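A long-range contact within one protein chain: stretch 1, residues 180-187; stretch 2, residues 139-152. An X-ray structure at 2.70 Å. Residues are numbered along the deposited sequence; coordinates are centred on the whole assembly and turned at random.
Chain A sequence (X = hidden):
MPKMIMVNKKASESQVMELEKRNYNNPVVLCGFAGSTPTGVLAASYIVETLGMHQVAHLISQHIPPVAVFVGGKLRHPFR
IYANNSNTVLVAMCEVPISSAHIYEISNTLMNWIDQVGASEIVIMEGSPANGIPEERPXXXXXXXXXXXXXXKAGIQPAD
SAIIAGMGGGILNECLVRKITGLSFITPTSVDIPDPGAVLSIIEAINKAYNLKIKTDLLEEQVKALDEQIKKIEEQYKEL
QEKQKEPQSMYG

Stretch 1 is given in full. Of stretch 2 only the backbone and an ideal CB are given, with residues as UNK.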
# COMPACT_ATOMS: atom_id res chain seq x y z
N ILE A 180 -4.92 -15.78 -26.59
CA ILE A 180 -5.54 -17.11 -26.52
C ILE A 180 -6.61 -17.16 -27.60
O ILE A 180 -7.23 -16.14 -27.88
CB ILE A 180 -6.29 -17.30 -25.22
CG1 ILE A 180 -5.37 -17.05 -24.03
CG2 ILE A 180 -6.92 -18.69 -25.21
CD1 ILE A 180 -6.07 -17.17 -22.71
N THR A 181 -6.84 -18.32 -28.20
CA THR A 181 -7.79 -18.45 -29.31
C THR A 181 -9.16 -18.39 -28.73
O THR A 181 -9.44 -19.18 -27.84
CB THR A 181 -7.68 -19.80 -30.04
OG1 THR A 181 -6.37 -19.93 -30.56
CG2 THR A 181 -8.71 -19.88 -31.18
N GLY A 182 -9.97 -17.45 -29.21
CA GLY A 182 -11.35 -17.29 -28.76
C GLY A 182 -12.28 -17.31 -29.98
O GLY A 182 -11.99 -16.61 -30.94
N LEU A 183 -13.31 -18.15 -29.99
CA LEU A 183 -14.36 -18.00 -30.97
C LEU A 183 -15.66 -18.08 -30.33
O LEU A 183 -15.74 -18.37 -29.17
CB LEU A 183 -14.29 -18.98 -32.14
CG LEU A 183 -14.19 -20.45 -31.92
CD1 LEU A 183 -12.76 -20.76 -31.42
CD2 LEU A 183 -15.27 -20.86 -30.97
N SER A 184 -16.67 -17.74 -31.10
CA SER A 184 -18.03 -17.89 -30.68
C SER A 184 -18.84 -18.65 -31.75
O SER A 184 -18.58 -18.50 -32.93
CB SER A 184 -18.61 -16.51 -30.42
OG SER A 184 -20.02 -16.61 -30.51
N PHE A 185 -19.78 -19.52 -31.35
CA PHE A 185 -20.75 -20.06 -32.28
C PHE A 185 -22.13 -19.46 -31.95
O PHE A 185 -22.50 -19.33 -30.76
CB PHE A 185 -20.81 -21.57 -32.17
CG PHE A 185 -19.56 -22.29 -32.62
CD1 PHE A 185 -19.09 -22.15 -33.90
CD2 PHE A 185 -18.92 -23.14 -31.78
CE1 PHE A 185 -18.00 -22.81 -34.32
CE2 PHE A 185 -17.79 -23.81 -32.21
CZ PHE A 185 -17.34 -23.63 -33.47
N ILE A 186 -22.86 -19.06 -32.98
CA ILE A 186 -24.21 -18.56 -32.84
C ILE A 186 -25.19 -19.34 -33.72
O ILE A 186 -24.91 -19.72 -34.88
CB ILE A 186 -24.33 -17.07 -33.17
CG1 ILE A 186 -23.25 -16.24 -32.44
CG2 ILE A 186 -25.68 -16.58 -32.72
CD1 ILE A 186 -21.95 -16.02 -33.26
N THR A 187 -26.36 -19.59 -33.16
CA THR A 187 -27.34 -20.36 -33.89
C THR A 187 -28.70 -19.67 -33.77
O THR A 187 -29.03 -19.20 -32.74
CB THR A 187 -27.33 -21.80 -33.40
OG1 THR A 187 -27.88 -22.63 -34.42
CG2 THR A 187 -28.15 -21.97 -32.12
N UNK A 139 -25.23 -22.85 -38.48
CA UNK A 139 -24.42 -22.32 -37.40
C UNK A 139 -23.51 -21.23 -37.93
O UNK A 139 -22.92 -21.37 -38.97
CB UNK A 139 -23.60 -23.43 -36.73
N UNK A 140 -23.38 -20.15 -37.17
CA UNK A 140 -22.42 -19.13 -37.51
C UNK A 140 -21.35 -19.12 -36.51
O UNK A 140 -21.50 -19.67 -35.43
CB UNK A 140 -23.07 -17.75 -37.62
N UNK A 141 -20.25 -18.50 -36.92
CA UNK A 141 -19.06 -18.35 -36.12
C UNK A 141 -18.51 -16.92 -36.18
O UNK A 141 -18.43 -16.29 -37.26
CB UNK A 141 -18.00 -19.35 -36.58
N UNK A 142 -18.08 -16.41 -35.03
CA UNK A 142 -17.08 -15.36 -35.05
C UNK A 142 -15.78 -15.98 -34.57
O UNK A 142 -15.73 -16.51 -33.49
CB UNK A 142 -17.49 -14.17 -34.19
N UNK A 143 -14.77 -15.97 -35.44
CA UNK A 143 -13.41 -16.43 -35.12
C UNK A 143 -12.43 -15.63 -35.98
O UNK A 143 -12.82 -14.81 -36.76
CB UNK A 143 -13.25 -17.93 -35.36
N UNK A 144 -11.13 -15.88 -35.82
CA UNK A 144 -10.12 -15.29 -36.69
C UNK A 144 -10.01 -16.03 -38.00
O UNK A 144 -10.35 -17.21 -38.09
CB UNK A 144 -8.76 -15.27 -35.99
N UNK A 145 -9.50 -15.33 -39.02
CA UNK A 145 -9.52 -15.79 -40.41
C UNK A 145 -9.07 -17.23 -40.55
O UNK A 145 -9.76 -18.07 -41.11
CB UNK A 145 -8.63 -14.89 -41.27
N UNK A 146 -7.91 -17.54 -40.03
CA UNK A 146 -7.50 -18.93 -40.20
C UNK A 146 -8.49 -20.00 -39.64
O UNK A 146 -8.74 -21.04 -40.29
CB UNK A 146 -6.14 -19.11 -39.53
N UNK A 147 -9.05 -19.73 -38.46
CA UNK A 147 -10.13 -20.54 -37.93
C UNK A 147 -11.38 -20.48 -38.85
O UNK A 147 -11.89 -21.51 -39.29
CB UNK A 147 -10.48 -20.07 -36.52
N UNK A 148 -11.86 -19.27 -39.14
CA UNK A 148 -13.04 -19.10 -40.01
C UNK A 148 -12.95 -19.91 -41.29
O UNK A 148 -13.95 -20.42 -41.77
CB UNK A 148 -13.22 -17.62 -40.36
N UNK A 149 -11.75 -20.01 -41.84
CA UNK A 149 -11.50 -20.73 -43.07
C UNK A 149 -11.59 -22.23 -42.92
O UNK A 149 -12.21 -22.85 -43.77
CB UNK A 149 -10.12 -20.36 -43.61
N UNK A 150 -11.02 -22.80 -41.86
CA UNK A 150 -11.28 -24.21 -41.51
C UNK A 150 -12.78 -24.44 -41.33
O UNK A 150 -13.37 -25.28 -41.98
CB UNK A 150 -10.53 -24.60 -40.23
N UNK A 151 -13.40 -23.66 -40.46
CA UNK A 151 -14.85 -23.77 -40.20
C UNK A 151 -15.73 -23.70 -41.41
O UNK A 151 -16.86 -24.16 -41.36
CB UNK A 151 -15.29 -22.66 -39.24
N UNK A 152 -15.24 -23.11 -42.47
CA UNK A 152 -16.02 -22.90 -43.69
C UNK A 152 -16.14 -24.16 -44.54
O UNK A 152 -17.19 -24.46 -45.12
CB UNK A 152 -15.39 -21.78 -44.52

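Stretch 1 offers an extended strand, 181-187, and positions 140-142 run antiparallel to it. At position 139 the CA-to-CB bond points sideways, with the ideal CB 4.3 Å from Ile186 O and 4.9 Å from Thr187 OG1. The extended backbone would suit a beta-branched or medium apolar residue, or a threonine. The residue is Val139, whose CG1 packs 4.1 Å from Phe185 CB and whose CG2 lies 4.1 Å from Thr187 OG1.

Position 140 pairs with Ile186 through two hydrogen bonds, its N to Ile186 O (2.8 Å) and Ile186 N to its O. These use backbone atoms alone and leave the side chain free, so many residues would fit on the face that carries Ile186, large or beta-branched ones included. It is Phe140, in the m rotamer; Phe140 CD2 lies 3.7 Å from Ile186 O, which sits obliquely to the ring.

Position 141 is a non-hydrogen-bonded partner of Phe185. Its CA lies 3.2 Å from Ser184 O, a CA-H...O contact, and its ideal CB is 4.0 Å from Phe185 CD1. With the ring so close, a small side chain suits best, though a larger one turned aside is conceivable. Ala141 fills it, its CB 4.1 Å from Phe185 CD1.

At position 142 the backbone bonds return: its N donates to Ser184 O (3.0 Å), and Ser184 N donates to its O (2.8 Å). The ideal CB looks onto Ser184 CB and Ile186 CD1, at 4.6 and 4.9 Å, a surface for valine, isoleucine, leucine or threonine. Val142 CG1 comes within 3.6 Å of Ile186 CD1.

At position 143 the ideal CB already sits 3.5 Å from Leu183 CB, which favours alanine, serine or glycine. Ala143 makes this apolar contact through its own CB, 3.6 Å from Leu183 CB.

Position 144 directly precedes the helix, where serine, threonine, aspartate or asparagine are common; its ideal CB has nothing of stretch 1 nearby. It is Glu144, and its carbonyl O accepts from 148 N, beginning the helical ladder.

Positions 145, 146, 148, 149, 150 and 152 are out of reach of stretch 1, which sets no demand there; they are Lys145, Pro146, Leu148, Asp149, Lys150 and Lys152. Proline is well tolerated in a first helical turn.

Positions 147 and 151, one turn apart, point toward the strand from a distance, so long or bulky side chains are needed to reach it. Lys147 brings its CE to 4.2 Å from Thr181 CG2, while its NZ is hydrogen-bonded elsewhere in the structure. Phe151 fills the space beside Leu183 and Phe185: its CE2 lies 4.0 Å from Leu183 CG and 3.8 Å from Phe185 CE1, the two rings meeting obliquely.

Stretch 2 (139-152) VFAVAEKPKLDKFK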
# COMPACT_ATOMS: atom_id res chain seq x y z
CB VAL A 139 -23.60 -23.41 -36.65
CG1 VAL A 139 -22.78 -22.77 -35.53
CG2 VAL A 139 -24.51 -24.38 -36.02
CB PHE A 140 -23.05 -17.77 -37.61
CG PHE A 140 -24.16 -17.74 -38.54
CD1 PHE A 140 -23.92 -17.60 -39.91
CD2 PHE A 140 -25.43 -17.97 -38.11
CE1 PHE A 140 -24.99 -17.63 -40.85
CE2 PHE A 140 -26.52 -17.98 -39.01
CZ PHE A 140 -26.30 -17.81 -40.39
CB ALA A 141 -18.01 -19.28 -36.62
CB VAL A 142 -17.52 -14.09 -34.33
CG1 VAL A 142 -18.97 -14.17 -33.82
CG2 VAL A 142 -16.50 -13.73 -33.28
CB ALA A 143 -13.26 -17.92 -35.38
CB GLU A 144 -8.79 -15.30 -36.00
CG GLU A 144 -8.80 -14.39 -34.78
CD GLU A 144 -7.49 -14.45 -33.99
OE1 GLU A 144 -7.28 -15.46 -33.22
OE2 GLU A 144 -6.69 -13.51 -34.13
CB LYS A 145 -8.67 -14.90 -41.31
CG LYS A 145 -9.46 -13.83 -42.08
CD LYS A 145 -8.75 -13.42 -43.44
CE LYS A 145 -9.65 -12.49 -44.36
NZ LYS A 145 -9.47 -10.98 -44.18
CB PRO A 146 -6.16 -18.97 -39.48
CG PRO A 146 -5.73 -17.57 -39.39
CD PRO A 146 -6.94 -16.72 -39.33
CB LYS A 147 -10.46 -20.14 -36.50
CG LYS A 147 -9.57 -20.82 -35.44
CD LYS A 147 -10.17 -22.18 -34.99
CE LYS A 147 -9.30 -22.94 -33.98
NZ LYS A 147 -10.04 -24.06 -33.30
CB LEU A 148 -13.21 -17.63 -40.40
CG LEU A 148 -13.99 -16.74 -39.48
CD1 LEU A 148 -14.06 -15.38 -40.09
CD2 LEU A 148 -15.34 -17.32 -39.32
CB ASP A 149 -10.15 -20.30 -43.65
CG ASP A 149 -10.23 -18.89 -44.37
OD1 ASP A 149 -11.07 -18.00 -43.98
OD2 ASP A 149 -9.44 -18.67 -45.34
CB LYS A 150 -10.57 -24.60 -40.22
CG LYS A 150 -9.02 -24.57 -40.25
CD LYS A 150 -8.38 -25.46 -39.11
CE LYS A 150 -7.14 -24.82 -38.38
NZ LYS A 150 -7.51 -24.12 -37.04
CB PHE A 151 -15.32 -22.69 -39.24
CG PHE A 151 -14.81 -22.84 -37.84
CD1 PHE A 151 -14.15 -23.97 -37.42
CD2 PHE A 151 -15.04 -21.81 -36.93
CE1 PHE A 151 -13.70 -24.09 -36.11
CE2 PHE A 151 -14.59 -21.91 -35.62
CZ PHE A 151 -13.91 -23.05 -35.21
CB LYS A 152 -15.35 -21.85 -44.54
CG LYS A 152 -16.28 -21.19 -45.50
CD LYS A 152 -16.00 -19.67 -45.58
CE LYS A 152 -16.20 -18.91 -44.22
NZ LYS A 152 -15.45 -17.62 -44.21
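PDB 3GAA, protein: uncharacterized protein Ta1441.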